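PDB 5YKR: probable aminotransferase from Pseudomonas aeruginosa, which belongs to the class-III aminotransferase family and carries pyridoxal phosphate bound as a Schiff base to a lysine, consistent with a cofactor-dependent enzyme. Local coordinates for residues S154-V159 and R251-L256; S173-E176 and R182-P185; T199-E204 and H217-A222; V203-L208 and P227-V232. All coordinates share one frame; numbering follows the deposited sequence.

Interaction 1 (S154-V159 and R251-L256); sequences SGRDKV and RHDVAL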
loop_
_atom_site.group_PDB
_atom_site.type_symbol
_atom_site.label_atom_id
_atom_site.label_comp_id
_atom_site.label_asym_id
_atom_site.label_seq_id
_atom_site.Cartn_x
_atom_site.Cartn_y
_atom_site.Cartn_z
ATOM N N SER A 154 20.614 6.219 -11.913
ATOM C CA SER A 154 21.126 7.435 -12.561
ATOM C C SER A 154 22.182 8.131 -11.722
ATOM O O SER A 154 22.987 8.884 -12.249
ATOM C CB SER A 154 19.982 8.408 -12.805
ATOM O OG SER A 154 19.479 8.983 -11.587
ATOM N N GLY A 155 22.158 7.925 -10.408
ATOM C CA GLY A 155 23.003 8.720 -9.517
ATOM C C GLY A 155 22.582 10.148 -9.355
ATOM O O GLY A 155 23.356 10.942 -8.763
ATOM N N ARG A 156 21.369 10.485 -9.832
ATOM C CA ARG A 156 20.819 11.828 -9.740
ATOM C C ARG A 156 19.657 11.822 -8.727
ATOM O O ARG A 156 18.973 10.811 -8.574
ATOM C CB ARG A 156 20.291 12.231 -11.092
ATOM C CG ARG A 156 21.404 12.350 -12.141
ATOM C CD ARG A 156 20.730 12.565 -13.488
ATOM N NE ARG A 156 21.344 11.810 -14.511
ATOM C CZ ARG A 156 20.763 11.457 -15.659
ATOM N NH1 ARG A 156 19.503 11.769 -15.950
ATOM N NH2 ARG A 156 21.458 10.734 -16.525
ATOM N N ASP A 157 19.435 12.966 -8.053
ATOM C CA ASP A 157 18.465 13.019 -6.957
ATOM C C ASP A 157 17.124 13.682 -7.218
ATOM O O ASP A 157 16.229 13.496 -6.441
ATOM C CB ASP A 157 19.079 13.749 -5.740
ATOM C CG ASP A 157 20.081 12.893 -4.972
ATOM O OD1 ASP A 157 20.037 11.640 -5.024
ATOM O OD2 ASP A 157 20.942 13.521 -4.337
ATOM N N LYS A 158 16.978 14.436 -8.290
ATOM C CA LYS A 158 15.750 15.195 -8.497
ATOM C C LYS A 158 14.751 14.483 -9.392
ATOM O O LYS A 158 15.134 13.764 -10.290
ATOM C CB LYS A 158 16.011 16.631 -8.983
ATOM C CG LYS A 158 16.954 17.261 -7.987
ATOM C CD LYS A 158 16.891 18.703 -7.894
ATOM C CE LYS A 158 17.884 19.119 -6.837
ATOM N NZ LYS A 158 18.306 20.321 -7.362
ATOM N N VAL A 159 13.480 14.693 -9.105
ATOM C CA VAL A 159 12.393 14.238 -9.961
ATOM C C VAL A 159 11.703 15.498 -10.479
ATOM O O VAL A 159 11.460 16.434 -9.704
ATOM C CB VAL A 159 11.377 13.329 -9.213
ATOM C CG1 VAL A 159 10.663 14.004 -8.049
ATOM C CG2 VAL A 159 10.271 12.867 -10.107
ATOM N N ARG A 251 17.296 12.922 -24.785
ATOM C CA ARG A 251 18.512 13.697 -25.005
ATOM C C ARG A 251 19.290 13.886 -23.713
ATOM O O ARG A 251 20.514 13.814 -23.688
ATOM C CB ARG A 251 18.147 15.014 -25.658
ATOM C CG ARG A 251 19.364 15.908 -25.917
ATOM C CD ARG A 251 19.199 16.853 -27.063
ATOM N NE ARG A 251 17.881 17.458 -27.158
ATOM C CZ ARG A 251 17.453 18.549 -26.539
ATOM N NH1 ARG A 251 18.237 19.253 -25.715
ATOM N NH2 ARG A 251 16.214 18.944 -26.777
ATOM N N HIS A 252 18.549 14.025 -22.615
ATOM C CA HIS A 252 19.158 14.227 -21.296
ATOM C C HIS A 252 19.310 12.926 -20.474
ATOM O O HIS A 252 19.742 12.976 -19.302
ATOM C CB HIS A 252 18.348 15.272 -20.506
ATOM C CG HIS A 252 18.446 16.648 -21.039
ATOM N ND1 HIS A 252 17.536 17.183 -21.914
ATOM C CD2 HIS A 252 19.375 17.591 -20.827
ATOM C CE1 HIS A 252 17.912 18.414 -22.220
ATOM N NE2 HIS A 252 19.012 18.682 -21.564
ATOM N N ASP A 253 18.993 11.770 -21.081
ATOM C CA ASP A 253 19.059 10.453 -20.421
ATOM C C ASP A 253 18.317 10.503 -19.077
ATOM O O ASP A 253 18.834 10.122 -18.013
ATOM C CB ASP A 253 20.495 10.027 -20.205
ATOM C CG ASP A 253 20.644 8.622 -19.684
ATOM O OD1 ASP A 253 19.910 7.764 -20.152
ATOM O OD2 ASP A 253 21.472 8.394 -18.791
ATOM N N VAL A 254 17.083 10.991 -19.185
ATOM C CA VAL A 254 16.168 11.107 -18.064
ATOM C C VAL A 254 15.012 10.098 -18.267
ATOM O O VAL A 254 14.434 10.055 -19.330
ATOM C CB VAL A 254 15.607 12.528 -17.932
ATOM C CG1 VAL A 254 14.472 12.580 -16.925
ATOM C CG2 VAL A 254 16.739 13.506 -17.547
ATOM N N ALA A 255 14.701 9.297 -17.239
ATOM C CA ALA A 255 13.588 8.347 -17.333
ATOM C C ALA A 255 12.262 9.051 -17.483
ATOM O O ALA A 255 11.986 9.991 -16.735
ATOM C CB ALA A 255 13.574 7.430 -16.123
ATOM N N LEU A 256 11.410 8.536 -18.366
ATOM C CA LEU A 256 10.065 9.053 -18.557
ATOM C C LEU A 256 9.089 8.026 -17.952
ATOM O O LEU A 256 8.963 6.889 -18.473
ATOM C CB LEU A 256 9.755 9.244 -20.051
ATOM C CG LEU A 256 8.358 9.723 -20.388
ATOM C CD1 LEU A 256 8.033 11.015 -19.694
ATOM C CD2 LEU A 256 8.204 9.807 -21.918
#
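Arg156 reaches across to the turn at Asp253 and grips its backbone carbonyl with both terminal guanidinium nitrogens. The main bond runs from Arg156 NH1 to Asp253 O, 2.7 Å long with an N-H...O angle of 147°; its donor stands well above the carbonyl plane. A second, weak bond joins Arg156 NH2 to Asp253 O at 3.1 Å. Charge adds to this fork: Arg156 NH2 lies 3.3 Å from Asp253 OD2, a salt bridge whose hydrogen bond is weak, consistent with guanidinium and carboxylate planes 69° apart. At the guanidinium edge, Val254 CG2 rests 3.6 Å from Arg156 NH1. Arg156 CG stays beside the backbone N (chi1 -65°), and the chain bends at chi3. Further out, Arg156 NH1 donates to Val220 O, so the strand between the two segments shares this group, while Asp253 OD1 has a second cation in Arg306. The base of Arg156 is held by Ser154, whose OG accepts from Arg156 N at 3.0 Å in an ST turn, and Ser154 CB covers part of one guanidinium face. In the partner segment, the carbonyl of Asp253 is presented by a Schellman motif at the end of helix 241-251, in which Asp253, with positive phi, is the C-prime residue. The arginine thus joins two helix-to-strand turns that lead into strands 158-162 and 255-259 of the seven-stranded sheet, the central sheet of a fold-type I aminotransferase.

Interaction 2 (S173-E176 and R182-P185); sequences SQVE and RMVP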
loop_
_atom_site.group_PDB
_atom_site.type_symbol
_atom_site.label_atom_id
_atom_site.label_comp_id
_atom_site.label_asym_id
_atom_site.label_seq_id
_atom_site.Cartn_x
_atom_site.Cartn_y
_atom_site.Cartn_z
ATOM N N SER A 173 6.306 14.807 -4.744
ATOM C CA SER A 173 5.420 15.427 -5.712
ATOM C C SER A 173 4.518 16.509 -5.151
ATOM O O SER A 173 3.814 17.178 -5.913
ATOM C CB SER A 173 4.490 14.358 -6.364
ATOM O OG SER A 173 3.495 13.862 -5.452
ATOM N N GLN A 174 4.513 16.666 -3.821
ATOM C CA GLN A 174 3.516 17.495 -3.111
ATOM C C GLN A 174 3.999 18.959 -3.064
ATOM O O GLN A 174 4.248 19.524 -2.005
ATOM C CB GLN A 174 3.243 16.978 -1.718
ATOM C CG GLN A 174 2.842 15.505 -1.632
ATOM C CD GLN A 174 1.427 15.181 -2.015
ATOM O OE1 GLN A 174 0.706 16.035 -2.593
ATOM N NE2 GLN A 174 0.976 13.953 -1.680
ATOM N N VAL A 175 4.039 19.564 -4.252
ATOM C CA VAL A 175 4.532 20.923 -4.461
ATOM C C VAL A 175 3.570 21.660 -5.379
ATOM O O VAL A 175 2.797 21.033 -6.113
ATOM C CB VAL A 175 5.955 20.981 -5.038
ATOM C CG1 VAL A 175 6.974 20.500 -4.007
ATOM C CG2 VAL A 175 6.049 20.196 -6.321
ATOM N N GLU A 176 3.648 22.990 -5.353
ATOM C CA GLU A 176 2.896 23.857 -6.279
ATOM C C GLU A 176 3.709 25.114 -6.518
ATOM O O GLU A 176 4.676 25.388 -5.807
ATOM C CB GLU A 176 1.518 24.209 -5.727
ATOM C CG GLU A 176 1.546 25.139 -4.531
ATOM C CD GLU A 176 0.197 25.313 -3.870
ATOM O OE1 GLU A 176 -0.587 24.363 -3.854
ATOM O OE2 GLU A 176 -0.038 26.418 -3.276
ATOM N N ARG A 182 7.596 30.440 -7.413
ATOM C CA ARG A 182 8.494 29.653 -6.583
ATOM C C ARG A 182 7.820 28.320 -6.292
ATOM O O ARG A 182 6.601 28.253 -6.077
ATOM C CB ARG A 182 8.741 30.338 -5.256
ATOM C CG ARG A 182 9.796 29.705 -4.407
ATOM C CD ARG A 182 10.078 30.496 -3.113
ATOM N NE ARG A 182 11.277 29.949 -2.491
ATOM C CZ ARG A 182 12.505 30.470 -2.603
ATOM N NH1 ARG A 182 12.764 31.658 -3.241
ATOM N NH2 ARG A 182 13.508 29.832 -2.007
ATOM N N MET A 183 8.623 27.242 -6.281
ATOM C CA MET A 183 8.124 25.934 -5.860
ATOM C C MET A 183 8.011 25.892 -4.359
ATOM O O MET A 183 9.027 26.068 -3.652
ATOM C CB MET A 183 9.109 24.873 -6.350
ATOM C CG MET A 183 8.673 23.458 -5.990
ATOM S SD MET A 183 9.826 22.183 -6.475
ATOM C CE MET A 183 11.238 22.507 -5.390
ATOM N N VAL A 184 6.809 25.630 -3.867
ATOM C CA VAL A 184 6.509 25.586 -2.447
ATOM C C VAL A 184 5.685 24.327 -2.141
ATOM O O VAL A 184 5.170 23.684 -3.074
ATOM C CB VAL A 184 5.734 26.864 -1.979
ATOM C CG1 VAL A 184 6.573 28.114 -2.209
ATOM C CG2 VAL A 184 4.366 26.986 -2.574
ATOM N N PRO A 185 5.573 23.957 -0.870
ATOM C CA PRO A 185 4.740 22.794 -0.538
ATOM C C PRO A 185 3.288 23.003 -1.035
ATOM O O PRO A 185 2.754 24.104 -1.012
ATOM C CB PRO A 185 4.799 22.747 0.967
ATOM C CG PRO A 185 6.149 23.290 1.265
ATOM C CD PRO A 185 6.279 24.446 0.306
#
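Glu176 and Val184 form the antiparallel hydrogen-bonded pair of a beta hairpin, and their backbones exchange two bonds. Glu176 N donates to Val184 O at 2.8 Å, and Val184 N returns a bond to Glu176 O at 2.9 Å, with N-H...O angles of 160° and 171°. Weaker CA-H...O contacts flank this ring: Val175 CA approaches Val184 O at 3.2 Å, and Met183 CA lies 3.5 Å from Glu176 O. Val184 O therefore takes both an N-H and a C-H. Val175 and Pro185 form the non-hydrogen-bonded pair, with diverging side chains; Val175 CB packs instead 3.8 Å from Met183 CG. Met183 CG is anti to the backbone N (chi1 -179°), which carries it across Val175 at a slant; both residues also pack on Thr200 and Leu202 of strand 200-203. On the face carrying Glu176 and Val184, Glu176 CG meets Val184 CG2 at 3.9 Å, methylene against methyl. The carboxylate lies beyond this apolar contact, where Glu176 OE1 accepts from Ala187 N. The chemistry divides by face: Val175 and Met183 give the hairpin an apolar side against the central sheet, Glu176 and Val184 form a partly exposed side, and the directional strength lies in the two backbone bonds.

Interaction 3 (T199-E204 and H217-A222); sequences TTRLVE and HGDVAA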
loop_
_atom_site.group_PDB
_atom_site.type_symbol
_atom_site.label_atom_id
_atom_site.label_comp_id
_atom_site.label_asym_id
_atom_site.label_seq_id
_atom_site.Cartn_x
_atom_site.Cartn_y
_atom_site.Cartn_z
ATOM N N THR A 199 14.823 17.606 -3.734
ATOM C CA THR A 199 14.239 16.412 -4.347
ATOM C C THR A 199 13.518 16.619 -5.661
ATOM O O THR A 199 13.306 15.648 -6.392
ATOM C CB THR A 199 13.210 15.762 -3.397
ATOM O OG1 THR A 199 12.179 16.684 -3.090
ATOM C CG2 THR A 199 13.869 15.370 -2.080
ATOM N N THR A 200 13.110 17.848 -5.966
ATOM C CA THR A 200 12.096 18.084 -6.962
ATOM C C THR A 200 12.388 19.325 -7.798
ATOM O O THR A 200 12.838 20.345 -7.263
ATOM C CB THR A 200 10.717 18.257 -6.270
ATOM O OG1 THR A 200 10.525 17.225 -5.296
ATOM C CG2 THR A 200 9.567 18.344 -7.237
ATOM N N ARG A 201 12.110 19.207 -9.108
ATOM C CA ARG A 201 12.022 20.356 -10.008
ATOM C C ARG A 201 10.594 20.392 -10.542
ATOM O O ARG A 201 10.055 19.379 -10.987
ATOM C CB ARG A 201 13.068 20.350 -11.098
ATOM C CG ARG A 201 14.492 20.498 -10.577
ATOM C CD ARG A 201 15.515 20.543 -11.730
ATOM N NE ARG A 201 16.896 20.681 -11.247
ATOM C CZ ARG A 201 17.402 21.822 -10.789
ATOM N NH1 ARG A 201 16.686 22.963 -10.803
ATOM N NH2 ARG A 201 18.624 21.848 -10.344
ATOM N N LEU A 202 9.950 21.536 -10.426
ATOM C CA LEU A 202 8.554 21.717 -10.839
ATOM C C LEU A 202 8.473 22.493 -12.137
ATOM O O LEU A 202 9.178 23.495 -12.331
ATOM C CB LEU A 202 7.805 22.423 -9.745
ATOM C CG LEU A 202 6.306 22.574 -9.922
ATOM C CD1 LEU A 202 5.612 21.206 -10.002
ATOM C CD2 LEU A 202 5.654 23.462 -8.824
ATOM N N VAL A 203 7.621 22.030 -13.034
ATOM C CA VAL A 203 7.337 22.654 -14.311
ATOM C C VAL A 203 5.841 22.674 -14.552
ATOM O O VAL A 203 5.125 21.842 -13.985
ATOM C CB VAL A 203 8.083 21.853 -15.433
ATOM C CG1 VAL A 203 7.983 22.496 -16.752
ATOM C CG2 VAL A 203 9.567 21.631 -15.071
ATOM N N GLU A 204 5.343 23.583 -15.365
ATOM C CA GLU A 204 3.957 23.470 -15.857
ATOM C C GLU A 204 3.928 22.464 -17.009
ATOM O O GLU A 204 4.872 22.369 -17.827
ATOM C CB GLU A 204 3.403 24.803 -16.386
ATOM C CG GLU A 204 3.053 25.833 -15.330
ATOM C CD GLU A 204 1.883 25.518 -14.441
ATOM O OE1 GLU A 204 1.122 24.556 -14.653
ATOM O OE2 GLU A 204 1.727 26.262 -13.449
ATOM N N HIS A 217 20.017 21.024 -15.977
ATOM C CA HIS A 217 20.859 21.017 -14.764
ATOM C C HIS A 217 21.630 19.714 -14.584
ATOM O O HIS A 217 22.604 19.672 -13.840
ATOM C CB HIS A 217 20.073 21.335 -13.497
ATOM C CG HIS A 217 19.424 22.667 -13.536
ATOM N ND1 HIS A 217 20.105 23.852 -13.325
ATOM C CD2 HIS A 217 18.164 23.009 -13.889
ATOM C CE1 HIS A 217 19.247 24.848 -13.454
ATOM N NE2 HIS A 217 18.074 24.380 -13.795
ATOM N N GLY A 218 21.163 18.623 -15.195
ATOM C CA GLY A 218 21.927 17.382 -15.128
ATOM C C GLY A 218 21.677 16.568 -13.887
ATOM O O GLY A 218 22.371 15.586 -13.669
ATOM N N ASP A 219 20.693 16.960 -13.068
ATOM C CA ASP A 219 20.445 16.337 -11.773
ATOM C C ASP A 219 19.066 15.687 -11.676
ATOM O O ASP A 219 18.628 15.369 -10.548
ATOM C CB ASP A 219 20.601 17.325 -10.603
ATOM C CG ASP A 219 19.705 18.527 -10.695
ATOM O OD1 ASP A 219 18.846 18.634 -11.579
ATOM O OD2 ASP A 219 19.885 19.414 -9.830
ATOM N N VAL A 220 18.422 15.444 -12.825
ATOM C CA VAL A 220 17.057 14.894 -12.843
ATOM C C VAL A 220 17.133 13.383 -13.175
ATOM O O VAL A 220 17.579 12.987 -14.242
ATOM C CB VAL A 220 16.173 15.618 -13.841
ATOM C CG1 VAL A 220 14.801 14.956 -13.883
ATOM C CG2 VAL A 220 16.042 17.103 -13.428
ATOM N N ALA A 221 16.672 12.568 -12.242
ATOM C CA ALA A 221 16.604 11.129 -12.419
ATOM C C ALA A 221 15.419 10.727 -13.314
ATOM O O ALA A 221 15.518 9.745 -14.093
ATOM C CB ALA A 221 16.486 10.448 -11.085
ATOM N N ALA A 222 14.302 11.411 -13.181
ATOM C CA ALA A 222 13.070 11.023 -13.876
ATOM C C ALA A 222 12.116 12.211 -14.024
ATOM O O ALA A 222 12.123 13.112 -13.172
ATOM C CB ALA A 222 12.377 9.902 -13.137
#
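Arg201 of edge strand 200-203 in the central sheet joins Asp219 by a bidentate salt bridge and His217 by a flat guanidinium-imidazole stack, linking that strand to the turn from helix 208-215 into strand 220-225. Strand 158-162 lies between these two strands, so the contact bridges over a neighbour: the nearest CA atoms, those of Arg201 and Val220, are 8.0 Å apart. Arg201 makes the connection with a chain extended from CG to NE. Its guanidinium meets Asp219 side-on. Arg201 NE donates to Asp219 OD1 at 2.8 Å, and Arg201 NH2 donates to Asp219 OD2, also at 2.8 Å, with N-H...O angles of 165° and 161°. Each carboxylate oxygen uses its syn lone pair, and both lie near the guanidinium plane. His217 covers one guanidinium face, its ring tilted by only 10° and the two centres 3.8 Å apart; His217 CD2 sits over the middle of the group, 3.4 Å from Arg201 CZ. Two bonds at the edge and a ring over a face thus fix the rotation of the guanidinium. Arg201 CD packs against Val220 CG2 at 3.9 Å. Asp219 OD2 has a second cation in Lys158 of the intervening strand, and the shared carboxylate probably offsets the proximity of the lysine to Arg201. The chain from strand 200-203 through helix 208-215 to strand 220-225 is a parallel beta-alpha-beta crossover, as in the alpha/beta domain of fold-type I aminotransferases.

Interaction 4 (V203-L208 and P227-V232); sequences VEFNDL and PFMTNV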
loop_
_atom_site.group_PDB
_atom_site.type_symbol
_atom_site.label_atom_id
_atom_site.label_comp_id
_atom_site.label_asym_id
_atom_site.label_seq_id
_atom_site.Cartn_x
_atom_site.Cartn_y
_atom_site.Cartn_z
ATOM N N VAL A 203 7.621 22.030 -13.034
ATOM C CA VAL A 203 7.337 22.654 -14.311
ATOM C C VAL A 203 5.841 22.674 -14.552
ATOM O O VAL A 203 5.125 21.842 -13.985
ATOM C CB VAL A 203 8.083 21.853 -15.433
ATOM C CG1 VAL A 203 7.983 22.496 -16.752
ATOM C CG2 VAL A 203 9.567 21.631 -15.071
ATOM N N GLU A 204 5.343 23.583 -15.365
ATOM C CA GLU A 204 3.957 23.470 -15.857
ATOM C C GLU A 204 3.928 22.464 -17.009
ATOM O O GLU A 204 4.872 22.369 -17.827
ATOM C CB GLU A 204 3.403 24.803 -16.386
ATOM C CG GLU A 204 3.053 25.833 -15.330
ATOM C CD GLU A 204 1.883 25.518 -14.441
ATOM O OE1 GLU A 204 1.122 24.556 -14.653
ATOM O OE2 GLU A 204 1.727 26.262 -13.449
ATOM N N PHE A 205 2.808 21.747 -17.102
ATOM C CA PHE A 205 2.527 20.884 -18.285
ATOM C C PHE A 205 2.539 21.742 -19.547
ATOM O O PHE A 205 2.306 22.970 -19.490
ATOM C CB PHE A 205 1.172 20.220 -18.077
ATOM C CG PHE A 205 0.929 18.915 -18.786
ATOM C CD1 PHE A 205 1.678 17.808 -18.518
ATOM C CD2 PHE A 205 -0.219 18.749 -19.607
ATOM C CE1 PHE A 205 1.396 16.595 -19.094
ATOM C CE2 PHE A 205 -0.525 17.522 -20.150
ATOM C CZ PHE A 205 0.301 16.442 -19.911
ATOM N N ASN A 206 2.828 21.131 -20.696
ATOM C CA ASN A 206 2.748 21.823 -21.981
ATOM C C ASN A 206 3.731 23.002 -22.102
ATOM O O ASN A 206 3.428 24.046 -22.724
ATOM C CB ASN A 206 1.300 22.251 -22.286
ATOM C CG ASN A 206 0.415 21.078 -22.583
ATOM O OD1 ASN A 206 0.887 20.104 -23.180
ATOM N ND2 ASN A 206 -0.863 21.167 -22.211
ATOM N N ASP A 207 4.904 22.842 -21.475
ATOM C CA ASP A 207 5.936 23.894 -21.517
ATOM C C ASP A 207 7.320 23.269 -21.740
ATOM O O ASP A 207 8.077 22.954 -20.793
ATOM C CB ASP A 207 5.859 24.690 -20.215
ATOM C CG ASP A 207 6.721 25.936 -20.213
ATOM O OD1 ASP A 207 7.584 26.119 -21.111
ATOM O OD2 ASP A 207 6.472 26.737 -19.246
ATOM N N LEU A 208 7.620 23.022 -23.006
ATOM C CA LEU A 208 8.821 22.358 -23.375
ATOM C C LEU A 208 10.092 23.169 -23.080
ATOM O O LEU A 208 11.110 22.596 -22.711
ATOM C CB LEU A 208 8.781 21.914 -24.841
ATOM C CG LEU A 208 7.732 20.830 -25.145
ATOM C CD1 LEU A 208 7.542 20.651 -26.650
ATOM C CD2 LEU A 208 8.092 19.513 -24.489
ATOM N N PRO A 227 -0.142 11.042 -18.743
ATOM C CA PRO A 227 -0.052 11.494 -20.145
ATOM C C PRO A 227 -1.081 12.551 -20.536
ATOM O O PRO A 227 -0.970 13.184 -21.590
ATOM C CB PRO A 227 -0.232 10.183 -20.921
ATOM C CG PRO A 227 -1.122 9.351 -20.048
ATOM C CD PRO A 227 -0.765 9.699 -18.630
ATOM N N PHE A 228 -2.080 12.703 -19.670
ATOM C CA PHE A 228 -3.202 13.631 -19.841
ATOM C C PHE A 228 -3.605 13.885 -18.395
ATOM O O PHE A 228 -3.867 12.913 -17.675
ATOM C CB PHE A 228 -4.242 12.887 -20.698
ATOM C CG PHE A 228 -5.432 13.686 -21.131
ATOM C CD1 PHE A 228 -6.356 14.187 -20.244
ATOM C CD2 PHE A 228 -5.683 13.807 -22.493
ATOM C CE1 PHE A 228 -7.459 14.888 -20.701
ATOM C CE2 PHE A 228 -6.761 14.510 -22.970
ATOM C CZ PHE A 228 -7.652 15.034 -22.064
ATOM N N MET A 229 -3.500 15.133 -17.911
ATOM C CA MET A 229 -3.700 15.330 -16.474
ATOM C C MET A 229 -5.178 15.154 -16.135
ATOM O O MET A 229 -6.053 15.615 -16.883
ATOM C CB MET A 229 -3.188 16.693 -16.000
ATOM C CG MET A 229 -1.768 16.957 -16.402
ATOM S SD MET A 229 -1.097 18.543 -15.792
ATOM C CE MET A 229 -1.018 18.263 -14.015
ATOM N N THR A 230 -5.465 14.520 -15.013
ATOM C CA THR A 230 -6.839 14.221 -14.605
ATOM C C THR A 230 -7.172 14.606 -13.197
ATOM O O THR A 230 -8.296 14.400 -12.754
ATOM C CB THR A 230 -7.165 12.721 -14.758
ATOM O OG1 THR A 230 -6.389 11.967 -13.826
ATOM C CG2 THR A 230 -6.911 12.249 -16.196
ATOM N N ASN A 231 -6.225 15.212 -12.486
ATOM C CA ASN A 231 -6.401 15.483 -11.066
ATOM C C ASN A 231 -6.434 16.969 -10.716
ATOM O O ASN A 231 -6.168 17.347 -9.575
ATOM C CB ASN A 231 -5.364 14.688 -10.283
ATOM C CG ASN A 231 -5.601 13.184 -10.323
ATOM O OD1 ASN A 231 -4.712 12.350 -10.760
ATOM N ND2 ASN A 231 -6.723 12.816 -9.807
ATOM N N VAL A 232 -6.808 17.782 -11.709
ATOM C CA VAL A 232 -7.074 19.217 -11.514
ATOM C C VAL A 232 -8.120 19.637 -12.531
ATOM O O VAL A 232 -7.939 20.582 -13.315
ATOM C CB VAL A 232 -5.738 20.031 -11.557
ATOM C CG1 VAL A 232 -5.035 19.912 -12.918
ATOM C CG2 VAL A 232 -5.973 21.451 -11.132
#
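Phe205 turns one ring face to Met229 because CG is set roughly anti to the backbone N (chi1 -155°), while Met229 turns CG beside its own backbone N, runs on extended to SD and then bends at chi3. The side chains run antiparallel alongside one another, the thioether over one ring face. Met229 CG sits 3.8 Å from the ring centroid and just 4° off the normal, a CH-pi contact over the centre. The sulfur follows toward the root of the phenylalanine: Met229 SD is 4.0 Å from the centroid and 27° off the normal, yet 3.6 Å from both Phe205 CB and Phe205 CG. This is a Met-aromatic contact over the face. It joins two loops at the C-terminal ends of parallel strands of the central sheet, one following strand 200-203 and the other following strand 220-225, within the alpha/beta architecture of class-III aminotransferases. At the far edge of the ring, Phe205 CZ lies 3.9 Å from Pro227 O, close to the ring plane, while that carbonyl oxygen accepts a hydrogen bond from His242 NE2. All four touching residues are buried, and the contact between the segments rests on dispersion and weak electrostatics. Further aromatic packing surrounds the phenylalanine: Phe162 meets it edge-to-face, and Phe241, at the start of helix 241-251, meets it at an intermediate tilt.

Overall arrangement
From the N terminus, the chain enters interaction 1 at residues 154-159, and this widest loop closes only at 251-256; the other three contacts are nested inside it. Interaction 2 closes first, as a short hairpin, before interactions 3 and 4 open in series with it. These two share Val203 and Glu204: the loop of interaction 3 closes at 217-222, that of interaction 4 at 227-232. Interactions 1 and 3 touch, their centres about 8 Å apart, through strands 158-162 and 220-225 of the same sheet. Interaction 2 packs its hairpin on strand 200-203, whereas interaction 4 ties together the loops that follow strands 200-203 and 220-225, the two strands linked by interaction 3.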